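Local coordinates for amidohydrolase (Pseudomonas aeruginosa, PDB 2I5G), which probably acts as a metal-dependent dipeptidase of the M19 (membrane dipeptidase) family, hydrolysing dipeptides, at residues T55-L60 with I88-Q93; H96-Q101 with E106-L111. The protein carries 2 engineered substitutions. All coordinates share one frame; numbering follows the deposited sequence.

Contact 1 (T55-L60 with I88-Q93). Engineered in segment 55-60: Thr55 (natural residue Ala).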
loop_
_atom_site.group_PDB
_atom_site.type_symbol
_atom_site.label_atom_id
_atom_site.label_comp_id
_atom_site.label_asym_id
_atom_site.label_seq_id
_atom_site.Cartn_x
_atom_site.Cartn_y
_atom_site.Cartn_z
ATOM N N THR A 55 -21.734 0.750 10.149
ATOM C CA THR A 55 -23.167 0.989 10.056
ATOM C C THR A 55 -23.881 -0.261 10.558
ATOM O O THR A 55 -24.803 -0.183 11.373
ATOM C CB THR A 55 -23.594 1.281 8.597
ATOM O OG1 THR A 55 -23.244 2.632 8.259
ATOM C CG2 THR A 55 -25.100 1.079 8.420
ATOM N N ALA A 56 -23.434 -1.415 10.073
ATOM C CA ALA A 56 -24.021 -2.685 10.477
ATOM C C ALA A 56 -23.843 -2.909 11.978
ATOM O O ALA A 56 -24.723 -3.459 12.638
ATOM C CB ALA A 56 -23.385 -3.823 9.697
ATOM N N SER A 57 -22.704 -2.478 12.511
ATOM C CA SER A 57 -22.419 -2.627 13.934
ATOM C C SER A 57 -23.337 -1.736 14.774
ATOM O O SER A 57 -23.956 -2.197 15.728
ATOM C CB SER A 57 -20.952 -2.281 14.215
ATOM O OG SER A 57 -20.072 -3.162 13.533
ATOM N N ASN A 58 -23.417 -0.458 14.419
ATOM C CA ASN A 58 -24.266 0.478 15.139
ATOM C C ASN A 58 -25.707 -0.023 15.194
ATOM O O ASN A 58 -26.447 0.303 16.122
ATOM C CB ASN A 58 -24.247 1.848 14.458
ATOM C CG ASN A 58 -22.921 2.558 14.604
ATOM O OD1 ASN A 58 -22.687 3.590 13.971
ATOM N ND2 ASN A 58 -22.047 2.017 15.450
ATOM N N LYS A 59 -26.112 -0.804 14.197
ATOM C CA LYS A 59 -27.473 -1.322 14.172
ATOM C C LYS A 59 -27.684 -2.450 15.182
ATOM O O LYS A 59 -28.709 -2.499 15.869
ATOM C CB LYS A 59 -27.837 -1.814 12.772
ATOM C CG LYS A 59 -29.281 -2.264 12.668
ATOM C CD LYS A 59 -29.621 -2.796 11.291
ATOM C CE LYS A 59 -31.052 -3.274 11.269
ATOM N NZ LYS A 59 -31.957 -2.188 11.732
ATOM N N LEU A 60 -26.727 -3.362 15.272
ATOM C CA LEU A 60 -26.852 -4.454 16.224
ATOM C C LEU A 60 -26.879 -3.899 17.639
ATOM O O LEU A 60 -27.658 -4.354 18.476
ATOM C CB LEU A 60 -25.701 -5.442 16.061
ATOM C CG LEU A 60 -25.946 -6.430 14.922
ATOM C CD1 LEU A 60 -24.645 -7.074 14.478
ATOM C CD2 LEU A 60 -26.950 -7.474 15.398
ATOM N N ILE A 88 -18.742 -1.636 24.014
ATOM C CA ILE A 88 -18.125 -2.073 22.772
ATOM C C ILE A 88 -17.286 -0.972 22.148
ATOM O O ILE A 88 -17.790 0.090 21.791
ATOM C CB ILE A 88 -19.195 -2.571 21.778
ATOM C CG1 ILE A 88 -19.762 -3.896 22.294
ATOM C CG2 ILE A 88 -18.602 -2.753 20.383
ATOM C CD1 ILE A 88 -20.828 -4.486 21.416
ATOM N N LEU A 89 -15.990 -1.245 22.044
ATOM C CA LEU A 89 -15.027 -0.308 21.485
ATOM C C LEU A 89 -14.594 -0.766 20.090
ATOM O O LEU A 89 -13.959 -1.812 19.933
ATOM C CB LEU A 89 -13.820 -0.209 22.428
ATOM C CG LEU A 89 -12.483 0.337 21.910
ATOM C CD1 LEU A 89 -12.709 1.673 21.238
ATOM C CD2 LEU A 89 -11.478 0.462 23.062
ATOM N N TYR A 90 -14.940 0.024 19.077
ATOM C CA TYR A 90 -14.600 -0.308 17.696
ATOM C C TYR A 90 -13.118 -0.284 17.392
ATOM O O TYR A 90 -12.423 0.683 17.728
ATOM C CB TYR A 90 -15.293 0.645 16.721
ATOM C CG TYR A 90 -16.786 0.487 16.664
ATOM C CD1 TYR A 90 -17.399 -0.698 17.083
ATOM C CD2 TYR A 90 -17.586 1.501 16.141
ATOM C CE1 TYR A 90 -18.769 -0.869 16.975
ATOM C CE2 TYR A 90 -18.963 1.341 16.029
ATOM C CZ TYR A 90 -19.546 0.152 16.445
ATOM O OH TYR A 90 -20.903 -0.019 16.314
ATOM N N GLY A 91 -12.648 -1.338 16.723
ATOM C CA GLY A 91 -11.248 -1.420 16.354
ATOM C C GLY A 91 -11.004 -1.901 14.932
ATOM O O GLY A 91 -11.841 -2.595 14.338
ATOM N N PHE A 92 -9.857 -1.511 14.378
ATOM C CA PHE A 92 -9.455 -1.927 13.034
ATOM C C PHE A 92 -8.203 -2.773 13.197
ATOM O O PHE A 92 -7.329 -2.452 14.008
ATOM C CB PHE A 92 -9.056 -0.737 12.151
ATOM C CG PHE A 92 -10.174 0.193 11.806
ATOM C CD1 PHE A 92 -11.475 -0.050 12.225
ATOM C CD2 PHE A 92 -9.920 1.312 11.020
ATOM C CE1 PHE A 92 -12.503 0.808 11.862
ATOM C CE2 PHE A 92 -10.942 2.174 10.651
ATOM C CZ PHE A 92 -12.234 1.923 11.072
ATOM N N GLN A 93 -8.099 -3.849 12.436
ATOM C CA GLN A 93 -6.900 -4.653 12.517
ATOM C C GLN A 93 -6.033 -4.338 11.304
ATOM O O GLN A 93 -5.124 -5.087 10.951
ATOM C CB GLN A 93 -7.248 -6.137 12.584
ATOM C CG GLN A 93 -7.687 -6.573 13.970
ATOM C CD GLN A 93 -7.342 -8.022 14.269
ATOM O OE1 GLN A 93 -6.173 -8.428 14.194
ATOM N NE2 GLN A 93 -8.357 -8.811 14.619
#
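Tyr90 sets its CG anti to its own carbonyl carbon (chi1 -68°), which carries the ring from strand 86-92 across to helix 47-63, and Asn58 uses the same kind of rotation to bring its amide down to the phenol oxygen. The amide nitrogen arrives at the ring's edge, in its plane: Asn58 ND2 lies 3.2 Å from Tyr90 CE2, and the amide and ring planes are only 20° apart. A hydrogen bond runs from Asn58 ND2 to Tyr90 OH, but it is strongly bent, with an N-H...O angle of 117°, and its 2.5 Å length is doubtful at this resolution. Ser57 meets the same oxygen through carbon: its CB points toward the strand and lies 3.1 Å from Tyr90 OH. Its hydroxyl is engaged elsewhere, in a hydrogen bond to Asn53 O one turn back along the helix. The chain has the TIM-barrel fold of its family, and here an outer helix packs on a strand of the parallel sheet. Ile54 and Ile61, on the same face of the helix as Ser57 and Asn58, also touch Tyr90. Tyrosine suits this place because its ring can lie among the isoleucines while its hydroxyl extends to the helix. The small side chain of serine lets the tyrosine end lie beside the helix backbone, and partly exposed Asn58 offers the hydroxyl an amide at the border of the buried patch.

Contact 2 (H96-Q101 with E106-L111)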
loop_
_atom_site.group_PDB
_atom_site.type_symbol
_atom_site.label_atom_id
_atom_site.label_comp_id
_atom_site.label_asym_id
_atom_site.label_seq_id
_atom_site.Cartn_x
_atom_site.Cartn_y
_atom_site.Cartn_z
ATOM N N HIS A 96 -5.377 0.012 6.510
ATOM C CA HIS A 96 -5.809 0.098 5.122
ATOM C C HIS A 96 -7.136 0.828 4.934
ATOM O O HIS A 96 -7.389 1.405 3.869
ATOM C CB HIS A 96 -5.892 -1.299 4.509
ATOM C CG HIS A 96 -6.174 -1.290 3.040
ATOM N ND1 HIS A 96 -5.356 -0.652 2.130
ATOM C CD2 HIS A 96 -7.199 -1.813 2.323
ATOM C CE1 HIS A 96 -5.866 -0.780 0.918
ATOM N NE2 HIS A 96 -6.985 -1.480 1.008
ATOM N N ALA A 97 -7.976 0.809 5.967
ATOM C CA ALA A 97 -9.273 1.481 5.926
ATOM C C ALA A 97 -9.102 2.982 5.694
ATOM O O ALA A 97 -10.009 3.642 5.178
ATOM C CB ALA A 97 -10.016 1.243 7.217
ATOM N N PHE A 98 -7.947 3.521 6.086
ATOM C CA PHE A 98 -7.654 4.941 5.889
ATOM C C PHE A 98 -7.284 5.186 4.430
ATOM O O PHE A 98 -7.202 6.335 3.988
ATOM C CB PHE A 98 -6.457 5.398 6.728
ATOM C CG PHE A 98 -6.629 5.234 8.204
ATOM C CD1 PHE A 98 -7.816 5.594 8.831
ATOM C CD2 PHE A 98 -5.565 4.775 8.983
ATOM C CE1 PHE A 98 -7.939 5.505 10.213
ATOM C CE2 PHE A 98 -5.674 4.682 10.364
ATOM C CZ PHE A 98 -6.861 5.047 10.982
ATOM N N GLU A 99 -7.045 4.108 3.689
ATOM C CA GLU A 99 -6.639 4.222 2.294
ATOM C C GLU A 99 -5.441 5.182 2.192
ATOM O O GLU A 99 -4.425 4.971 2.864
ATOM C CB GLU A 99 -7.823 4.680 1.432
ATOM C CG GLU A 99 -8.886 3.583 1.284
ATOM C CD GLU A 99 -10.043 3.944 0.348
ATOM O OE1 GLU A 99 -10.919 3.071 0.144
ATOM O OE2 GLU A 99 -10.081 5.082 -0.175
ATOM N N ASP A 100 -5.535 6.228 1.376
ATOM C CA ASP A 100 -4.417 7.163 1.249
ATOM C C ASP A 100 -4.759 8.537 1.801
ATOM O O ASP A 100 -4.093 9.526 1.508
ATOM C CB ASP A 100 -3.992 7.299 -0.207
ATOM C CG ASP A 100 -5.090 7.854 -1.080
ATOM O OD1 ASP A 100 -4.792 8.254 -2.225
ATOM O OD2 ASP A 100 -6.252 7.880 -0.621
ATOM N N GLN A 101 -5.798 8.595 2.616
ATOM C CA GLN A 101 -6.219 9.853 3.195
ATOM C C GLN A 101 -5.877 9.912 4.670
ATOM O O GLN A 101 -6.253 9.023 5.428
ATOM C CB GLN A 101 -7.723 10.016 3.003
ATOM C CG GLN A 101 -8.148 9.850 1.566
ATOM C CD GLN A 101 -7.434 10.817 0.656
ATOM O OE1 GLN A 101 -7.527 12.034 0.827
ATOM N NE2 GLN A 101 -6.708 10.286 -0.315
ATOM N N GLU A 106 -9.300 11.067 11.454
ATOM C CA GLU A 106 -10.232 11.837 12.267
ATOM C C GLU A 106 -11.688 11.429 12.011
ATOM O O GLU A 106 -12.523 11.493 12.914
ATOM C CB GLU A 106 -10.047 13.325 11.981
ATOM C CG GLU A 106 -11.036 14.238 12.675
ATOM C CD GLU A 106 -10.681 15.699 12.491
ATOM O OE1 GLU A 106 -10.489 16.126 11.329
ATOM O OE2 GLU A 106 -10.592 16.419 13.508
ATOM N N VAL A 107 -11.985 11.013 10.782
ATOM C CA VAL A 107 -13.333 10.599 10.402
ATOM C C VAL A 107 -13.774 9.363 11.171
ATOM O O VAL A 107 -14.879 9.320 11.718
ATOM C CB VAL A 107 -13.429 10.261 8.888
ATOM C CG1 VAL A 107 -14.819 9.730 8.565
ATOM C CG2 VAL A 107 -13.127 11.490 8.048
ATOM N N PHE A 108 -12.916 8.350 11.202
ATOM C CA PHE A 108 -13.256 7.114 11.898
ATOM C C PHE A 108 -13.334 7.330 13.393
ATOM O O PHE A 108 -14.169 6.731 14.077
ATOM C CB PHE A 108 -12.248 6.015 11.557
ATOM C CG PHE A 108 -12.486 5.381 10.217
ATOM C CD1 PHE A 108 -13.703 4.758 9.940
ATOM C CD2 PHE A 108 -11.505 5.413 9.230
ATOM C CE1 PHE A 108 -13.939 4.173 8.697
ATOM C CE2 PHE A 108 -11.729 4.834 7.983
ATOM C CZ PHE A 108 -12.950 4.211 7.714
ATOM N N LYS A 109 -12.460 8.189 13.901
ATOM C CA LYS A 109 -12.466 8.502 15.315
ATOM C C LYS A 109 -13.840 9.071 15.640
ATOM O O LYS A 109 -14.425 8.728 16.666
ATOM C CB LYS A 109 -11.383 9.529 15.635
ATOM C CG LYS A 109 -11.419 10.053 17.060
ATOM C CD LYS A 109 -11.155 8.977 18.093
ATOM C CE LYS A 109 -11.332 9.561 19.489
ATOM N NZ LYS A 109 -11.033 8.581 20.562
ATOM N N GLN A 110 -14.354 9.936 14.763
ATOM C CA GLN A 110 -15.678 10.533 14.958
ATOM C C GLN A 110 -16.780 9.481 14.873
ATOM O O GLN A 110 -17.902 9.707 15.328
ATOM C CB GLN A 110 -15.957 11.619 13.917
ATOM C CG GLN A 110 -15.103 12.870 14.042
ATOM C CD GLN A 110 -15.666 14.043 13.253
ATOM O OE1 GLN A 110 -16.607 13.892 12.473
ATOM N NE2 GLN A 110 -15.087 15.221 13.454
ATOM N N LEU A 111 -16.460 8.332 14.284
ATOM C CA LEU A 111 -17.431 7.255 14.152
ATOM C C LEU A 111 -17.300 6.208 15.255
ATOM O O LEU A 111 -17.948 5.171 15.215
ATOM C CB LEU A 111 -17.298 6.600 12.776
ATOM C CG LEU A 111 -17.638 7.558 11.628
ATOM C CD1 LEU A 111 -17.291 6.916 10.297
ATOM C CD2 LEU A 111 -19.126 7.922 11.691
#
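This is a short-range apolar contact between a loop and the helix that follows it, made by Ala97 and Phe98 with Phe108. It lies beyond strand 86-92, where a 3-10 segment ending at Phe98 runs into a type II' beta turn before helix 103-110 begins. The turn is closed by the hydrogen bond from Gln101 N to Phe98 O, 3.0 Å long, and turns the chain just ahead of helix 103-110. Phe108 carries the helix side of the contact. Its CG stands anti to the carbonyl carbon (chi1 -79°), directing the ring at the loop, and its CD2 and CE2 atoms do the touching. Phe108 CE2 lies 3.5 Å from Ala97 O, which sits at the edge of the Phe108 ring, near its plane, an approach that the slightly positive hydrogens of an aromatic rim can tolerate. The methyl of Ala97 packs against the same corner, CB to Phe108 CE2 being 4.1 Å. Phe98 brings in a second ring: Phe108 CD2 is 3.7 Å from Phe98 CE1 and meets the edge of the Phe98 ring near its plane. Alanine fits where backbone and ring come close, while the two phenylalanines supply flat, wholly apolar groups for a buried site. Around this group, Thr50, Val51 and Ile54 of helix 47-63 pack on Phe108, and Phe47 adds a ring inclined to it by about 60°. Phe98 also reaches Ile144 of helix 139-151, and Phe92 at the end of strand 86-92 meets Phe108 edge-to-face, placing the contact between two outer helices and the end of a strand.

Overall arrangement
From the N terminus, helix 47-63 comes first, and contact 1 closes a loop of 27 residues, containing strand 68-70 and helix 74-82, when strand 86-92 meets that helix. Contact 2 opens only afterwards and closes a connection of four residues, most of them in the first turn of helix 103-110. The two are therefore in series, neither nesting nor crossing, with centres about 14 Å apart. They nevertheless touch: Phe92 CE2 lies 3.7 Å from Ala97 CB, and Tyr90 CD2 lies 3.8 Å from Leu111 O. Together they join helix 47-63, strand 86-92 and helix 103-110 on one side of the barrel.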